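Local coordinates for CELL WALL surface anchor family protein (Streptococcus pneumoniae, PDB 2WW8) that serves as the pilus adhesin RrgA of the pneumococcus, displayed at the cell surface and probably used to recognise and attach to host cells, at residues Y843-T846 and N847-H850; K792-D796 and G797-L801. All coordinates share one frame; numbering follows the deposited sequence.

Interaction 1. Residues Y843-T846 and N847-H850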
ATOM      1  N   TYR A 843     -83.135 -18.756  39.396  1.00 15.13           N
ATOM      2  CA  TYR A 843     -82.190 -18.552  38.304  1.00 15.19           C
ATOM      3  C   TYR A 843     -82.308 -19.808  37.441  1.00 15.92           C
ATOM      4  O   TYR A 843     -82.413 -20.916  37.985  1.00 15.03           O
ATOM      5  CB  TYR A 843     -80.736 -18.421  38.798  1.00 13.38           C
ATOM      6  CG  TYR A 843     -79.724 -18.607  37.675  1.00 14.67           C
ATOM      7  CD1 TYR A 843     -79.504 -17.591  36.733  1.00 14.98           C
ATOM      8  CD2 TYR A 843     -78.998 -19.795  37.545  1.00 14.99           C
ATOM      9  CE1 TYR A 843     -78.599 -17.730  35.691  1.00 12.56           C
ATOM     10  CE2 TYR A 843     -78.091 -19.961  36.485  1.00 18.76           C
ATOM     11  CZ  TYR A 843     -77.886 -18.914  35.565  1.00 15.43           C
ATOM     12  OH  TYR A 843     -76.987 -19.073  34.533  1.00 15.23           O
ATOM     13  N   GLU A 844     -82.272 -19.632  36.120  1.00 17.18           N
ATOM     14  CA  GLU A 844     -82.228 -20.767  35.186  1.00 17.90           C
ATOM     15  C   GLU A 844     -81.358 -20.339  34.002  1.00 17.33           C
ATOM     16  O   GLU A 844     -81.242 -19.155  33.633  1.00 16.36           O
ATOM     17  CB  GLU A 844     -83.615 -21.286  34.719  1.00 17.86           C
ATOM     18  CG  GLU A 844     -84.704 -21.616  35.829  1.00 21.64           C
ATOM     19  CD  GLU A 844     -86.118 -22.017  35.308  1.00 25.77           C
ATOM     20  OE1 GLU A 844     -86.251 -22.491  34.142  1.00 24.48           O
ATOM     21  OE2 GLU A 844     -87.123 -21.946  36.082  1.00 20.15           O
ATOM     22  N   PHE A 845     -80.733 -21.353  33.425  1.00 16.69           N
ATOM     23  CA  PHE A 845     -79.822 -21.183  32.305  1.00 18.54           C
ATOM     24  C   PHE A 845     -80.386 -22.049  31.177  1.00 17.56           C
ATOM     25  O   PHE A 845     -80.307 -23.279  31.271  1.00 15.98           O
ATOM     26  CB  PHE A 845     -78.440 -21.715  32.645  1.00 18.90           C
ATOM     27  CG  PHE A 845     -77.435 -21.451  31.559  1.00 20.58           C
ATOM     28  CD1 PHE A 845     -77.230 -20.156  31.092  1.00 23.71           C
ATOM     29  CD2 PHE A 845     -76.674 -22.481  31.021  1.00 25.00           C
ATOM     30  CE1 PHE A 845     -76.306 -19.889  30.087  1.00 25.38           C
ATOM     31  CE2 PHE A 845     -75.720 -22.228  30.013  1.00 27.18           C
ATOM     32  CZ  PHE A 845     -75.544 -20.930  29.541  1.00 24.07           C
ATOM     33  N   THR A 846     -80.976 -21.429  30.154  1.00 16.42           N
ATOM     34  CA  THR A 846     -81.713 -22.219  29.158  1.00 15.54           C
ATOM     35  C   THR A 846     -81.462 -21.691  27.775  1.00 14.88           C
ATOM     36  O   THR A 846     -81.670 -20.501  27.515  1.00 13.02           O
ATOM     37  CB  THR A 846     -83.239 -22.118  29.353  1.00 15.87           C
ATOM     38  OG1 THR A 846     -83.541 -22.616  30.651  1.00 18.30           O
ATOM     39  CG2 THR A 846     -84.004 -22.868  28.242  1.00 14.57           C
ATOM     40  N   ASN A 847     -81.072 -22.613  26.904  1.00 15.30           N
ATOM     41  CA  ASN A 847     -80.912 -22.282  25.494  1.00 16.69           C
ATOM     42  C   ASN A 847     -80.012 -21.023  25.422  1.00 17.42           C
ATOM     43  O   ASN A 847     -80.400 -20.014  24.840  1.00 15.38           O
ATOM     44  CB  ASN A 847     -82.304 -22.118  24.852  1.00 16.71           C
ATOM     45  CG  ASN A 847     -82.972 -23.468  24.533  1.00 18.40           C
ATOM     46  OD1 ASN A 847     -82.438 -24.538  24.833  1.00 17.53           O
ATOM     47  ND2 ASN A 847     -84.131 -23.415  23.906  1.00 19.73           N
ATOM     48  N   ASP A 848     -78.856 -21.102  26.090  1.00 18.08           N
ATOM     49  CA  ASP A 848     -77.827 -20.062  26.084  1.00 20.05           C
ATOM     50  C   ASP A 848     -78.154 -18.729  26.801  1.00 19.73           C
ATOM     51  O   ASP A 848     -77.409 -17.765  26.668  1.00 20.87           O
ATOM     52  CB  ASP A 848     -77.483 -19.794  24.617  1.00 20.28           C
ATOM     53  CG  ASP A 848     -76.010 -19.648  24.391  1.00 25.58           C
ATOM     54  OD1 ASP A 848     -75.231 -19.983  25.317  1.00 30.38           O
ATOM     55  OD2 ASP A 848     -75.638 -19.200  23.280  1.00 30.15           O
ATOM     56  N   LYS A 849     -79.250 -18.629  27.549  1.00 19.35           N
ATOM     57  CA  LYS A 849     -79.657 -17.350  28.147  1.00 19.23           C
ATOM     58  C   LYS A 849     -79.840 -17.493  29.654  1.00 18.23           C
ATOM     59  O   LYS A 849     -80.204 -18.560  30.119  1.00 18.25           O
ATOM     60  CB  LYS A 849     -80.881 -16.719  27.461  1.00 18.41           C
ATOM     61  CG  LYS A 849     -80.533 -16.311  26.032  1.00 24.39           C
ATOM     62  CD  LYS A 849     -81.734 -15.719  25.314  1.00 31.20           C
ATOM     63  CE  LYS A 849     -81.531 -15.712  23.795  1.00 33.40           C
ATOM     64  NZ  LYS A 849     -80.435 -14.823  23.319  1.00 35.78           N
ATOM     65  N   HIS A 850     -79.539 -16.443  30.406  1.00 16.36           N
ATOM     66  CA  HIS A 850     -79.683 -16.453  31.853  1.00 16.46           C
ATOM     67  C   HIS A 850     -81.058 -15.833  32.135  1.00 15.65           C
ATOM     68  O   HIS A 850     -81.369 -14.719  31.696  1.00 15.17           O
ATOM     69  CB  HIS A 850     -78.578 -15.575  32.480  1.00 16.65           C
ATOM     70  CG  HIS A 850     -77.181 -16.006  32.150  1.00 17.30           C
ATOM     71  ND1 HIS A 850     -76.630 -17.178  32.626  1.00 15.92           N
ATOM     72  CD2 HIS A 850     -76.218 -15.408  31.401  1.00 20.04           C
ATOM     73  CE1 HIS A 850     -75.382 -17.278  32.195  1.00 19.26           C
ATOM     74  NE2 HIS A 850     -75.110 -16.225  31.438  1.00 19.76           N
TER
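Tyr843, Phe845 and His850 gather their rings on one face of a beta hairpin whose two strands are joined by a type I' turn from Thr846 to Lys849. The hub is His850. Its CB lies 3.9 Å from Tyr843 CE1, beside the phenol, and its CG the same distance from Tyr843 OH. With CG anti to the carbonyl carbon (chi1 -59°), the ring leans toward the Tyr843 and Phe845 rings and touches both from one side. ND1 then meets Tyr843 OH at 2.7 Å, a hydrogen bond made at the edges of both rings, near their planes. This nitrogen also lies 3.4 Å from Phe845 CD1. Further out, CE1 comes within 3.5 Å of Phe845 CE1, and NE2 ends beside that same carbon. The Phe845 and His850 rings run alongside each other, their planes 30° apart but slid so that they barely overlap. Histidine suits this spot because ND1 can pair with a phenol hydroxyl while its carbons give Phe845 apolar contact.

One residue nearer the turn, Thr846 N bonds to Lys849 O (3.0 Å) and Lys849 N to Thr846 O, closing the turn. Asn847 and Asp848 both take positive phi angles, as a type I' turn requires and as these residue types tolerate better than most.

The hairpin is a surface feature: strand 841-846 is an outermost strand of its four-stranded sheet, and strand 849-854 lies between it and strand 736-744. His850 bonds through its backbone to Ile741 and rests its side chain on Ile738, while Tyr843 touches Val831 and Ser833 of strand 827-833.

Interaction 2. Residues K792-D796 and G797-L801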
ATOM      1  N   LYS A 792     -72.531  -4.484  31.564  1.00 20.97           N
ATOM      2  CA  LYS A 792     -71.340  -4.498  30.704  1.00 21.53           C
ATOM      3  C   LYS A 792     -70.270  -3.621  31.363  1.00 21.02           C
ATOM      4  O   LYS A 792     -70.569  -2.946  32.354  1.00 20.33           O
ATOM      5  CB  LYS A 792     -71.697  -4.058  29.275  1.00 21.38           C
ATOM      6  CG  LYS A 792     -71.898  -2.560  29.130  1.00 23.66           C
ATOM      7  CD  LYS A 792     -72.914  -2.222  28.033  1.00 28.28           C
ATOM      8  CE  LYS A 792     -72.936  -0.707  27.798  1.00 30.17           C
ATOM      9  NZ  LYS A 792     -72.120  -0.366  26.571  1.00 32.48           N
ATOM     10  N   ASN A 793     -69.044  -3.651  30.835  1.00 20.72           N
ATOM     11  CA  ASN A 793     -67.912  -2.894  31.394  1.00 20.23           C
ATOM     12  C   ASN A 793     -67.608  -3.248  32.854  1.00 18.87           C
ATOM     13  O   ASN A 793     -67.288  -2.381  33.668  1.00 16.02           O
ATOM     14  CB  ASN A 793     -68.093  -1.375  31.245  1.00 20.87           C
ATOM     15  CG  ASN A 793     -68.524  -0.964  29.846  1.00 23.56           C
ATOM     16  OD1 ASN A 793     -67.964  -1.403  28.836  1.00 20.50           O
ATOM     17  ND2 ASN A 793     -69.542  -0.110  29.785  1.00 27.06           N
ATOM     18  N   LEU A 794     -67.734  -4.536  33.172  1.00 18.46           N
ATOM     19  CA  LEU A 794     -67.561  -5.011  34.538  1.00 18.56           C
ATOM     20  C   LEU A 794     -66.118  -5.425  34.834  1.00 18.43           C
ATOM     21  O   LEU A 794     -65.560  -6.240  34.107  1.00 18.03           O
ATOM     22  CB  LEU A 794     -68.500  -6.186  34.809  1.00 17.93           C
ATOM     23  CG  LEU A 794     -70.025  -6.034  34.757  1.00 17.52           C
ATOM     24  CD1 LEU A 794     -70.588  -7.395  35.138  1.00 13.73           C
ATOM     25  CD2 LEU A 794     -70.574  -4.931  35.685  1.00 15.40           C
ATOM     26  N   SER A 795     -65.550  -4.873  35.906  1.00 18.90           N
ATOM     27  CA  SER A 795     -64.212  -5.225  36.400  1.00 20.38           C
ATOM     28  C   SER A 795     -64.155  -6.643  36.958  1.00 20.70           C
ATOM     29  O   SER A 795     -65.189  -7.236  37.316  1.00 19.61           O
ATOM     30  CB  SER A 795     -63.795  -4.298  37.543  1.00 20.06           C
ATOM     31  OG  SER A 795     -64.325  -3.001  37.333  1.00 23.52           O
ATOM     32  N   ASP A 796     -62.934  -7.164  37.076  1.00 20.26           N
ATOM     33  CA  ASP A 796     -62.752  -8.477  37.693  1.00 20.52           C
ATOM     34  C   ASP A 796     -63.205  -8.541  39.154  1.00 20.73           C
ATOM     35  O   ASP A 796     -63.124  -7.540  39.873  1.00 19.95           O
ATOM     36  CB  ASP A 796     -61.308  -8.944  37.528  1.00 20.36           C
ATOM     37  CG  ASP A 796     -61.044  -9.509  36.142  1.00 20.53           C
ATOM     38  OD1 ASP A 796     -61.801  -9.184  35.191  1.00 17.82           O
ATOM     39  OD2 ASP A 796     -60.072 -10.292  36.031  1.00 22.16           O
ATOM     40  N   GLY A 797     -63.705  -9.706  39.571  1.00 20.73           N
ATOM     41  CA  GLY A 797     -64.057  -9.937  40.973  1.00 20.57           C
ATOM     42  C   GLY A 797     -65.387 -10.652  41.131  1.00 21.05           C
ATOM     43  O   GLY A 797     -65.928 -11.175  40.153  1.00 20.40           O
ATOM     44  N   LYS A 798     -65.882 -10.671  42.366  1.00 20.04           N
ATOM     45  CA  LYS A 798     -67.126 -11.345  42.730  1.00 20.17           C
ATOM     46  C   LYS A 798     -68.341 -10.400  42.786  1.00 19.72           C
ATOM     47  O   LYS A 798     -68.238  -9.272  43.289  1.00 18.97           O
ATOM     48  CB  LYS A 798     -66.941 -12.087  44.051  1.00 20.76           C
ATOM     49  CG  LYS A 798     -65.766 -13.053  44.120  1.00 20.92           C
ATOM     50  CD  LYS A 798     -66.020 -14.073  45.221  1.00 23.10           C
ATOM     51  CE  LYS A 798     -64.741 -14.691  45.755  1.00 25.67           C
ATOM     52  NZ  LYS A 798     -64.236 -15.626  44.725  1.00 26.97           N
ATOM     53  N   TYR A 799     -69.472 -10.874  42.249  1.00 19.62           N
ATOM     54  CA  TYR A 799     -70.722 -10.125  42.100  1.00 18.98           C
ATOM     55  C   TYR A 799     -71.902 -10.929  42.639  1.00 18.65           C
ATOM     56  O   TYR A 799     -71.898 -12.178  42.598  1.00 17.18           O
ATOM     57  CB  TYR A 799     -71.019  -9.769  40.641  1.00 18.57           C
ATOM     58  CG  TYR A 799     -70.051  -8.767  40.040  1.00 22.92           C
ATOM     59  CD1 TYR A 799     -68.799  -9.180  39.607  1.00 21.60           C
ATOM     60  CD2 TYR A 799     -70.378  -7.407  39.913  1.00 23.50           C
ATOM     61  CE1 TYR A 799     -67.888  -8.269  39.067  1.00 25.36           C
ATOM     62  CE2 TYR A 799     -69.479  -6.493  39.369  1.00 22.39           C
ATOM     63  CZ  TYR A 799     -68.234  -6.938  38.940  1.00 24.62           C
ATOM     64  OH  TYR A 799     -67.290  -6.094  38.384  1.00 25.49           O
ATOM     65  N   ARG A 800     -72.891 -10.180  43.135  1.00 18.53           N
ATOM     66  CA  ARG A 800     -74.166 -10.698  43.659  1.00 19.31           C
ATOM     67  C   ARG A 800     -75.293  -9.802  43.150  1.00 19.17           C
ATOM     68  O   ARG A 800     -75.292  -8.600  43.449  1.00 19.06           O
ATOM     69  CB  ARG A 800     -74.211 -10.705  45.194  1.00 19.13           C
ATOM     70  CG  ARG A 800     -73.439 -11.834  45.845  1.00 21.13           C
ATOM     71  CD  ARG A 800     -73.413 -11.710  47.367  1.00 22.54           C
ATOM     72  NE  ARG A 800     -72.636 -12.804  47.953  1.00 25.82           N
ATOM     73  CZ  ARG A 800     -72.446 -13.010  49.259  1.00 29.30           C
ATOM     74  NH1 ARG A 800     -72.992 -12.218  50.177  1.00 27.22           N
ATOM     75  NH2 ARG A 800     -71.699 -14.031  49.672  1.00 30.04           N
ATOM     76  N   LEU A 801     -76.213 -10.383  42.380  1.00 18.16           N
ATOM     77  CA  LEU A 801     -77.359  -9.631  41.864  1.00 19.07           C
ATOM     78  C   LEU A 801     -78.535  -9.800  42.850  1.00 19.00           C
ATOM     79  O   LEU A 801     -78.875 -10.924  43.247  1.00 20.40           O
ATOM     80  CB  LEU A 801     -77.716 -10.062  40.437  1.00 18.09           C
ATOM     81  CG  LEU A 801     -79.033  -9.487  39.899  1.00 16.61           C
ATOM     82  CD1 LEU A 801     -78.963  -8.043  39.424  1.00 16.32           C
ATOM     83  CD2 LEU A 801     -79.444 -10.361  38.756  1.00 16.95           C
TER
HETATM   84  O   HOH W   1     -67.451  -3.506  38.144  1.00 18.91           O
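From Leu794 the chain bends through Ser795 and Asp796 into the strand that starts at Gly797, an arch that brings the carbonyl of Ser795 round to face Tyr799. Gly797 has phi 137° and psi -168°, a backbone shape in which a CB would collide with the oxygen of Asp796. Tyr799 sends its phenol back under the arch, where OH donates to Ser795 O at 2.6 Å, tilted 27° from the carbonyl plane. The hydroxyl also accepts a bond of 2.6 Å from a water, which in turn accepts from Ser795 N. One phenol thus grips both polar backbone atoms of Ser795, directly and through water; tyrosine suits the place because its hydroxyl can both donate and accept. Leu794 supplies the apolar part, with CD1 over a face of the ring and CD2 4.1 Å from CE2. Asp796 turns its carboxylate the other way, to the backbone N atoms of Asn825 and Gly826, a role its two oxygens suit. At the entry to the arch, Asn793 and Leu794 both face Gly736 in a G1 beta bulge. This is a tyrosine corner, formed where the chain passes from strand 788-794 of one sheet to strand 797-805 of the other in the prealbumin-like fold.

Overall arrangement
Interactions 1 and 2 belong to the same C-terminal beta region, their centres 18 Å apart and their nearest atoms about 8 Å apart without touching. They meet the same four-stranded sheet at its two outer strands: 788-794 leads into interaction 2, and 841-846 forms half of interaction 1. The hairpin at 843-850 is a surface contact with no buried residue, joining neighbouring strands there, though Tyr843 also reaches strand 827-833 of a second sheet. The connection at 792-801 is partly buried, with Leu794 and Tyr799 inside, and leads to that second sheet. Each uses a tyrosine hydroxyl, but at the surface its partner is another side chain, whereas in the more buried contact it secures backbone and water.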